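Local coordinates for protein MGS-M5 (Unidentified, PDB 4Q3N) that probably catalyses the NAD-dependent interconversion of L-lactate and pyruvate, at residues 3-8 / 70-75; 25-30 / 241-246; 32-37 / 64-69. All blocks are in the same frame, centred on the assembly; numbering follows the deposited sequence.

Contact 1 of 3, residues 3-8 / 70-75. With ACT (acetate ion), chain G.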
loop_
_atom_site.group_PDB
_atom_site.type_symbol
_atom_site.label_atom_id
_atom_site.label_comp_id
_atom_site.label_asym_id
_atom_site.label_seq_id
_atom_site.Cartn_x
_atom_site.Cartn_y
_atom_site.Cartn_z
ATOM N N ASN A 3 -2.838 -19.252 -5.563
ATOM C CA ASN A 3 -4.013 -18.995 -6.354
ATOM C C ASN A 3 -4.202 -17.506 -6.226
ATOM O O ASN A 3 -3.684 -16.951 -5.253
ATOM C CB ASN A 3 -5.209 -19.792 -5.821
ATOM C CG ASN A 3 -6.396 -19.665 -6.704
ATOM O OD1 ASN A 3 -7.074 -18.663 -6.665
ATOM N ND2 ASN A 3 -6.637 -20.666 -7.541
ATOM N N SER A 4 -4.840 -16.818 -7.188
ATOM C CA SER A 4 -5.265 -15.440 -6.887
ATOM C C SER A 4 -6.616 -15.098 -7.520
ATOM O O SER A 4 -6.782 -14.062 -8.129
ATOM C CB SER A 4 -4.203 -14.378 -7.290
ATOM O OG SER A 4 -4.436 -13.083 -6.611
ATOM N N LYS A 5 -7.599 -15.962 -7.272
ATOM C CA LYS A 5 -8.949 -15.764 -7.812
ATOM C C LYS A 5 -10.026 -15.976 -6.773
ATOM O O LYS A 5 -10.058 -17.026 -6.108
ATOM C CB LYS A 5 -9.185 -16.759 -8.960
ATOM C CG LYS A 5 -10.529 -16.545 -9.668
ATOM C CD LYS A 5 -10.515 -17.563 -10.809
ATOM C CE LYS A 5 -11.880 -17.620 -11.484
ATOM N NZ LYS A 5 -11.853 -18.588 -12.663
ATOM N N VAL A 6 -10.914 -15.001 -6.665
ATOM C CA VAL A 6 -12.028 -15.082 -5.747
ATOM C C VAL A 6 -13.328 -14.992 -6.535
ATOM O O VAL A 6 -13.437 -14.190 -7.464
ATOM C CB VAL A 6 -11.976 -13.945 -4.703
ATOM C CG1 VAL A 6 -13.287 -13.920 -3.879
ATOM C CG2 VAL A 6 -10.731 -14.111 -3.790
ATOM N N VAL A 7 -14.309 -15.830 -6.179
ATOM C CA VAL A 7 -15.641 -15.695 -6.748
ATOM C C VAL A 7 -16.575 -15.171 -5.633
ATOM O O VAL A 7 -16.525 -15.658 -4.485
ATOM C CB VAL A 7 -16.164 -17.075 -7.306
ATOM C CG1 VAL A 7 -17.656 -16.935 -7.762
ATOM C CG2 VAL A 7 -15.242 -17.583 -8.423
ATOM N N VAL A 8 -17.365 -14.148 -5.950
ATOM C CA VAL A 8 -18.360 -13.615 -5.031
ATOM C C VAL A 8 -19.788 -14.065 -5.475
ATOM O O VAL A 8 -20.218 -13.763 -6.588
ATOM C CB VAL A 8 -18.308 -12.077 -4.961
ATOM C CG1 VAL A 8 -19.438 -11.549 -3.977
ATOM C CG2 VAL A 8 -16.902 -11.623 -4.502
ATOM N N LYS A 70 -14.307 -23.208 -10.938
ATOM C CA LYS A 70 -13.523 -24.443 -11.017
ATOM C C LYS A 70 -12.105 -24.251 -10.466
ATOM O O LYS A 70 -11.621 -25.076 -9.701
ATOM C CB LYS A 70 -13.430 -24.944 -12.451
ATOM C CG LYS A 70 -12.521 -26.186 -12.599
ATOM C CD LYS A 70 -12.566 -26.734 -14.026
ATOM C CE LYS A 70 -11.558 -27.873 -14.194
ATOM N NZ LYS A 70 -11.982 -28.850 -15.223
ATOM N N ASP A 71 -11.469 -23.133 -10.818
ATOM C CA ASP A 71 -10.098 -22.884 -10.371
ATOM C C ASP A 71 -10.033 -21.670 -9.437
ATOM O O ASP A 71 -9.010 -21.020 -9.359
ATOM C CB ASP A 71 -9.200 -22.648 -11.583
ATOM C CG ASP A 71 -9.789 -21.609 -12.529
ATOM O OD1 ASP A 71 -11.001 -21.227 -12.345
ATOM O OD2 ASP A 71 -9.054 -21.186 -13.454
ATOM N N ALA A 72 -11.143 -21.323 -8.800
ATOM C CA ALA A 72 -11.144 -20.244 -7.808
ATOM C C ALA A 72 -10.488 -20.752 -6.522
ATOM O O ALA A 72 -10.665 -21.910 -6.164
ATOM C CB ALA A 72 -12.545 -19.775 -7.542
ATOM N N GLY A 73 -9.713 -19.902 -5.848
ATOM C CA GLY A 73 -9.086 -20.299 -4.598
ATOM C C GLY A 73 -10.103 -20.129 -3.459
ATOM O O GLY A 73 -10.049 -20.818 -2.442
ATOM N N LEU A 74 -11.050 -19.227 -3.645
ATOM C CA LEU A 74 -11.996 -18.888 -2.557
ATOM C C LEU A 74 -13.347 -18.529 -3.148
ATOM O O LEU A 74 -13.415 -17.777 -4.120
ATOM C CB LEU A 74 -11.479 -17.673 -1.733
ATOM C CG LEU A 74 -12.375 -17.147 -0.602
ATOM C CD1 LEU A 74 -12.348 -18.138 0.570
ATOM C CD2 LEU A 74 -11.870 -15.715 -0.146
ATOM N N VAL A 75 -14.428 -19.059 -2.585
ATOM C CA VAL A 75 -15.753 -18.559 -3.011
ATOM C C VAL A 75 -16.394 -17.974 -1.782
ATOM O O VAL A 75 -16.452 -18.647 -0.730
ATOM C CB VAL A 75 -16.644 -19.678 -3.609
ATOM C CG1 VAL A 75 -18.034 -19.107 -3.943
ATOM C CG2 VAL A 75 -15.959 -20.317 -4.859
HETATM C C ACT G . -1.816 -11.924 -3.673
HETATM O O ACT G . -1.366 -10.746 -3.682
HETATM O OXT ACT G . -2.247 -12.399 -4.759
HETATM C CH3 ACT G . -1.834 -12.718 -2.404
#

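Contact 2 of 3, residues 25-30 / 241-246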
loop_
_atom_site.group_PDB
_atom_site.type_symbol
_atom_site.label_atom_id
_atom_site.label_comp_id
_atom_site.label_asym_id
_atom_site.label_seq_id
_atom_site.Cartn_x
_atom_site.Cartn_y
_atom_site.Cartn_z
ATOM N N GLN A 25 -7.985 -2.145 -2.121
ATOM C CA GLN A 25 -6.819 -2.652 -1.411
ATOM C C GLN A 25 -5.909 -3.460 -2.344
ATOM O O GLN A 25 -4.828 -3.817 -1.932
ATOM C CB GLN A 25 -7.238 -3.528 -0.201
ATOM C CG GLN A 25 -7.951 -2.715 0.910
ATOM C CD GLN A 25 -8.017 -3.504 2.208
ATOM O OE1 GLN A 25 -7.084 -4.277 2.518
ATOM N NE2 GLN A 25 -9.131 -3.356 2.971
ATOM N N GLY A 26 -6.345 -3.779 -3.561
ATOM C CA GLY A 26 -5.554 -4.702 -4.408
ATOM C C GLY A 26 -5.313 -6.080 -3.781
ATOM O O GLY A 26 -4.221 -6.644 -3.856
ATOM N N THR A 27 -6.329 -6.657 -3.146
ATOM C CA THR A 27 -6.181 -7.938 -2.423
ATOM C C THR A 27 -5.825 -9.129 -3.276
ATOM O O THR A 27 -4.940 -9.936 -2.923
ATOM C CB THR A 27 -7.517 -8.276 -1.697
ATOM O OG1 THR A 27 -7.847 -7.114 -0.946
ATOM C CG2 THR A 27 -7.303 -9.474 -0.743
ATOM N N VAL A 28 -6.491 -9.232 -4.423
ATOM C CA VAL A 28 -6.183 -10.356 -5.323
ATOM C C VAL A 28 -6.167 -9.828 -6.746
ATOM O O VAL A 28 -6.629 -8.719 -6.978
ATOM C CB VAL A 28 -7.242 -11.509 -5.219
ATOM C CG1 VAL A 28 -7.286 -12.079 -3.817
ATOM C CG2 VAL A 28 -8.660 -10.975 -5.642
ATOM N N GLU A 29 -5.681 -10.654 -7.673
ATOM C CA GLU A 29 -5.673 -10.340 -9.088
ATOM C C GLU A 29 -7.071 -10.482 -9.767
ATOM O O GLU A 29 -7.454 -9.649 -10.593
ATOM C CB GLU A 29 -4.713 -11.271 -9.813
ATOM C CG GLU A 29 -4.627 -10.957 -11.329
ATOM C CD GLU A 29 -3.634 -11.827 -12.078
ATOM O OE1 GLU A 29 -2.623 -12.286 -11.461
ATOM O OE2 GLU A 29 -3.832 -12.026 -13.304
ATOM N N GLU A 30 -7.793 -11.577 -9.470
ATOM C CA GLU A 30 -8.974 -11.942 -10.292
ATOM C C GLU A 30 -10.233 -12.062 -9.461
ATOM O O GLU A 30 -10.231 -12.744 -8.444
ATOM C CB GLU A 30 -8.752 -13.291 -10.993
ATOM C CG GLU A 30 -7.533 -13.439 -11.815
ATOM C CD GLU A 30 -7.551 -14.802 -12.519
ATOM O OE1 GLU A 30 -6.866 -15.726 -12.022
ATOM O OE2 GLU A 30 -8.313 -14.955 -13.507
ATOM N N ILE A 241 -10.095 -11.441 6.101
ATOM C CA ILE A 241 -10.071 -12.914 6.100
ATOM C C ILE A 241 -9.435 -13.408 4.803
ATOM O O ILE A 241 -8.563 -14.273 4.805
ATOM C CB ILE A 241 -11.484 -13.506 6.265
ATOM C CG1 ILE A 241 -12.015 -13.180 7.689
ATOM C CG2 ILE A 241 -11.469 -15.009 6.014
ATOM C CD1 ILE A 241 -13.600 -13.273 7.833
ATOM N N THR A 242 -9.844 -12.804 3.696
ATOM C CA THR A 242 -9.306 -13.166 2.381
ATOM C C THR A 242 -7.776 -12.969 2.330
ATOM O O THR A 242 -7.028 -13.789 1.774
ATOM C CB THR A 242 -9.996 -12.323 1.287
ATOM O OG1 THR A 242 -11.429 -12.567 1.367
ATOM C CG2 THR A 242 -9.477 -12.717 -0.105
ATOM N N ALA A 243 -7.323 -11.853 2.870
ATOM C CA ALA A 243 -5.880 -11.514 2.811
ATOM C C ALA A 243 -5.072 -12.481 3.647
ATOM O O ALA A 243 -3.987 -12.906 3.251
ATOM C CB ALA A 243 -5.656 -10.062 3.295
ATOM N N ALA A 244 -5.639 -12.898 4.788
ATOM C CA ALA A 244 -4.923 -13.886 5.629
ATOM C C ALA A 244 -4.697 -15.178 4.866
ATOM O O ALA A 244 -3.641 -15.837 4.993
ATOM C CB ALA A 244 -5.701 -14.170 6.906
ATOM N N ILE A 245 -5.701 -15.572 4.076
ATOM C CA ILE A 245 -5.580 -16.799 3.267
ATOM C C ILE A 245 -4.654 -16.610 2.043
ATOM O O ILE A 245 -3.696 -17.351 1.855
ATOM C CB ILE A 245 -6.981 -17.280 2.776
ATOM C CG1 ILE A 245 -7.837 -17.649 3.990
ATOM C CG2 ILE A 245 -6.787 -18.451 1.727
ATOM C CD1 ILE A 245 -9.379 -17.779 3.645
ATOM N N PHE A 246 -4.900 -15.602 1.211
ATOM C CA PHE A 246 -4.075 -15.489 0.001
ATOM C C PHE A 246 -2.618 -15.068 0.308
ATOM O O PHE A 246 -1.706 -15.381 -0.440
ATOM C CB PHE A 246 -4.705 -14.516 -0.999
ATOM C CG PHE A 246 -5.858 -15.154 -1.742
ATOM C CD1 PHE A 246 -7.122 -15.179 -1.180
ATOM C CD2 PHE A 246 -5.634 -15.833 -2.922
ATOM C CE1 PHE A 246 -8.215 -15.845 -1.861
ATOM C CE2 PHE A 246 -6.697 -16.491 -3.615
ATOM C CZ PHE A 246 -7.974 -16.504 -3.073
#

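Contact 3 of 3, residues 32-37 / 64-69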
loop_
_atom_site.group_PDB
_atom_site.type_symbol
_atom_site.label_atom_id
_atom_site.label_comp_id
_atom_site.label_asym_id
_atom_site.label_seq_id
_atom_site.Cartn_x
_atom_site.Cartn_y
_atom_site.Cartn_z
ATOM N N VAL A 32 -14.569 -12.749 -9.775
ATOM C CA VAL A 32 -15.707 -13.119 -10.620
ATOM C C VAL A 32 -16.964 -12.902 -9.786
ATOM O O VAL A 32 -17.017 -13.328 -8.629
ATOM C CB VAL A 32 -15.640 -14.557 -11.104
ATOM C CG1 VAL A 32 -16.882 -14.882 -11.967
ATOM C CG2 VAL A 32 -14.319 -14.833 -11.917
ATOM N N LEU A 33 -17.944 -12.210 -10.359
ATOM C CA LEU A 33 -19.180 -11.885 -9.668
ATOM C C LEU A 33 -20.310 -12.763 -10.200
ATOM O O LEU A 33 -20.527 -12.830 -11.432
ATOM C CB LEU A 33 -19.549 -10.409 -9.881
ATOM C CG LEU A 33 -18.409 -9.423 -9.526
ATOM C CD1 LEU A 33 -18.920 -8.014 -9.818
ATOM C CD2 LEU A 33 -17.985 -9.523 -8.033
ATOM N N LEU A 34 -21.009 -13.442 -9.293
ATOM C CA LEU A 34 -22.152 -14.293 -9.663
ATOM C C LEU A 34 -23.418 -13.772 -9.012
ATOM O O LEU A 34 -23.415 -13.432 -7.836
ATOM C CB LEU A 34 -21.940 -15.741 -9.211
ATOM C CG LEU A 34 -21.366 -16.750 -10.198
ATOM C CD1 LEU A 34 -20.040 -16.231 -10.729
ATOM C CD2 LEU A 34 -21.193 -18.134 -9.505
ATOM N N ASP A 35 -24.504 -13.742 -9.751
ATOM C CA ASP A 35 -25.768 -13.356 -9.160
ATOM C C ASP A 35 -26.862 -14.018 -9.952
ATOM O O ASP A 35 -26.724 -14.192 -11.159
ATOM C CB ASP A 35 -25.951 -11.834 -9.178
ATOM C CG ASP A 35 -27.057 -11.377 -8.252
ATOM O OD1 ASP A 35 -28.233 -11.427 -8.656
ATOM O OD2 ASP A 35 -26.771 -10.976 -7.123
ATOM N N ILE A 36 -27.952 -14.382 -9.299
ATOM C CA ILE A 36 -29.074 -14.960 -10.048
ATOM C C ILE A 36 -29.566 -13.942 -11.084
ATOM O O ILE A 36 -30.105 -14.299 -12.117
ATOM C CB ILE A 36 -30.195 -15.403 -9.091
ATOM C CG1 ILE A 36 -31.365 -15.949 -9.889
ATOM C CG2 ILE A 36 -30.618 -14.268 -8.198
ATOM C CD1 ILE A 36 -30.964 -17.080 -10.864
ATOM N N ASP A 37 -29.351 -12.658 -10.843
ATOM C CA ASP A 37 -29.728 -11.630 -11.832
ATOM C C ASP A 37 -28.443 -11.352 -12.621
ATOM O O ASP A 37 -27.570 -10.594 -12.161
ATOM C CB ASP A 37 -30.277 -10.372 -11.124
ATOM C CG ASP A 37 -30.593 -9.218 -12.082
ATOM O OD1 ASP A 37 -30.297 -9.300 -13.287
ATOM O OD2 ASP A 37 -31.154 -8.204 -11.611
ATOM N N GLY A 64 -19.742 -13.827 -13.906
ATOM C CA GLY A 64 -19.572 -15.155 -14.496
ATOM C C GLY A 64 -20.656 -16.126 -14.089
ATOM O O GLY A 64 -21.730 -15.690 -13.670
ATOM N N ASP A 65 -20.356 -17.425 -14.179
ATOM C CA ASP A 65 -21.318 -18.496 -13.928
ATOM C C ASP A 65 -20.644 -19.465 -12.969
ATOM O O ASP A 65 -19.492 -19.297 -12.660
ATOM C CB ASP A 65 -21.704 -19.246 -15.216
ATOM C CG ASP A 65 -22.066 -18.311 -16.362
ATOM O OD1 ASP A 65 -23.101 -17.609 -16.261
ATOM O OD2 ASP A 65 -21.322 -18.292 -17.377
ATOM N N TYR A 66 -21.322 -20.533 -12.579
ATOM C CA TYR A 66 -20.748 -21.427 -11.592
ATOM C C TYR A 66 -19.499 -22.129 -12.116
ATOM O O TYR A 66 -18.586 -22.415 -11.342
ATOM C CB TYR A 66 -21.808 -22.454 -11.128
ATOM C CG TYR A 66 -22.682 -21.833 -10.062
ATOM C CD1 TYR A 66 -22.167 -21.569 -8.801
ATOM C CD2 TYR A 66 -24.000 -21.459 -10.332
ATOM C CE1 TYR A 66 -22.943 -20.978 -7.823
ATOM C CE2 TYR A 66 -24.799 -20.878 -9.350
ATOM C CZ TYR A 66 -24.260 -20.650 -8.095
ATOM O OH TYR A 66 -24.995 -20.054 -7.112
ATOM N N LYS A 67 -19.444 -22.380 -13.425
ATOM C CA LYS A 67 -18.253 -22.999 -13.993
ATOM C C LYS A 67 -16.985 -22.177 -13.739
ATOM O O LYS A 67 -15.884 -22.738 -13.693
ATOM C CB LYS A 67 -18.435 -23.271 -15.495
ATOM C CG LYS A 67 -18.519 -22.035 -16.390
ATOM C CD LYS A 67 -18.679 -22.455 -17.872
ATOM C CE LYS A 67 -18.835 -21.246 -18.810
ATOM N NZ LYS A 67 -17.677 -20.290 -18.731
ATOM N N ASP A 68 -17.109 -20.868 -13.558
ATOM C CA ASP A 68 -15.911 -20.085 -13.191
ATOM C C ASP A 68 -15.328 -20.388 -11.824
ATOM O O ASP A 68 -14.240 -19.913 -11.511
ATOM C CB ASP A 68 -16.210 -18.578 -13.260
ATOM C CG ASP A 68 -16.507 -18.148 -14.667
ATOM O OD1 ASP A 68 -15.629 -18.347 -15.541
ATOM O OD2 ASP A 68 -17.650 -17.707 -14.918
ATOM N N CYS A 69 -16.031 -21.175 -11.015
ATOM C CA CYS A 69 -15.540 -21.535 -9.697
ATOM C C CYS A 69 -14.441 -22.573 -9.784
ATOM O O CYS A 69 -13.742 -22.820 -8.801
ATOM C CB CYS A 69 -16.666 -22.084 -8.811
ATOM S SG CYS A 69 -17.836 -20.796 -8.327
HETATM O O HOH W 1 -23.793 -14.015 -12.755
#

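Contact 1 of 3, residues 3-8 / 70-75
The flat side-chain amide of Asn3 works at its edge and above its plane. At the edge, ND2 donates to Asp71 O at 3.0 Å, and that oxygen lies almost in the amide plane. OD1 accepts from Lys5 N at 2.8 Å, with the donor above the carbonyl plane. This is an Asx turn, and it leads into the first strand of the Rossmann fold. CG of Asn3 stands anti to its own backbone N (chi1 -174°), which carries the amide across to 70-75. The second flat group is the carboxylate of Asp71. Lys5 NZ comes to Asp71 OD1 from above the carboxylate plane. Lys5 is extended along its whole length, and its NZ forms a salt bridge with Asp71 OD1 at 2.8 Å. NZ also bonds to Asp68 O.

Strands 5-9 and 74-77 are parallel neighbours in the central sheet. Gly73 N donates to Lys5 O at 2.9 Å, and Leu74 N adds a weak second bond to the same oxygen. A side chain on Gly73 would clash with Asn3 OD1. An alanine in place of Asn3 would lose both hydrogen bonds made by the side-chain amide and would probably loosen the entry to the strand and its hold on the backbone at Asp71.

The strand side chains go to opposite faces of the sheet. Val6 and Leu74 lie side by side, with Tyr18 and Phe246 covering that face. On the other face Val7 CG2 packs on Ala72 CB at 3.6 Å, and Val7 CB lies near Val75 CG2. Ser4 points away from 70-75, and its OG donates to OXT of an acetate ion at 2.9 Å. Between the strands, Val7 N donates to Leu74 O at 3.0 Å, nearly along the C=O axis (165°).

Contact 2 of 3, residues 25-30 / 241-246
Val28 and Phe246 meet methyl to ring. Val28 CG1 sits over the centre of one face of the Phe246 ring, 4.0 Å from the centroid, in a CH-pi contact. The methyl is only 12° off the ring normal. Beside it, Thr27 CG2 meets Thr242 CG2 at 4.0 Å, methyl to methyl, with the two side chains crossing at about a right angle. Both threonines have CG2 anti to the backbone N, so each presents its methyl to the other. Ala243 CB lies a little farther from Thr27 CG2.

The next shell sets these groups in place. Helix 232-246 carries Thr242 and Phe246 one turn apart, and Phe246 N bonds to Thr242 O. Helix 13-25 ends in a Schellman motif with Gly26, at positive phi, as the C-prime residue. The chain then turns so that Thr27 and Val28 face helix 232-246. Val6 of strand 5-9 touches Val28, Thr242 and Phe246. Segment 25-30 belongs to the NAD-binding domain and 241-246 to the C-terminal domain, so the contact joins the two.

The hydroxyl of Thr242 is already engaged by Leu238 O and Tyr18 OH. What meets across 25-30 and 241-246 is methyl and ring surface, so the attraction here is apolar.

Contact 3 of 3, residues 32-37 / 64-69
Leu34 and Tyr66 cross obliquely. Leu34 CD2 lies over one face of the Tyr66 ring, offset toward the rim, 3.6 Å from Tyr66 CD1. The contact is CH-pi. The other branch of Leu34, CD1, presses on the backbone of Gly64, 3.4 Å from its C. Leu34 chi1 is -95°, well off a staggered position, consistent with a side chain fitted against both ring and backbone. Val32, two residues earlier on the same side of the strand, sets CG1 against Gly64 N and against Asp68 CB, the latter at 4.0 Å. A side chain on Gly64 would strike both Val32 CG1 and Asp68 OD2.

One direct backbone bond and one water bridge join the segments. Gly64 N donates to Leu33 O at 2.8 Å, and the water links Gly64 O and Asp35 N. Asp68 OD2 accepts from Asp65 N at 2.8 Å with its anti lone pair, which ties the loop into the short 3-10 turn 66-69. Asp68 OD1 forms a salt bridge with Lys62.

The contact lies just past strand 60-63, at the edge of the parallel sheet. Strand 5-9 flanks 30-34 on its other side, Leu33 packs on helix 38-49, and Tyr66 also touches helix 89-109.

In the fold
Contacts 1 and 3 lie on neighbouring strands of the Rossmann sheet; contact 2 packs helix 232-246 beside them. Contacts 1 and 3 have centres about 11 Å apart, and Val8 N lies 2.8 Å from Val32 O. Contact 2 is centred about 10 Å from contact 1 and joins it through Ser4 OG and Glu29 N, 2.9 Å apart. Contacts 2 and 3 are about 19 Å apart at their centres, linked by the run of chain into strand 30-34. Strand 5-9 leads to the glycine-rich Gly10, Gly12 and Gly15, which probably form the dinucleotide-binding turn. Asp35 bonds to Thr11 N there. In NAD-dependent relatives an acidic residue at this strand end commonly holds the adenosine ribose.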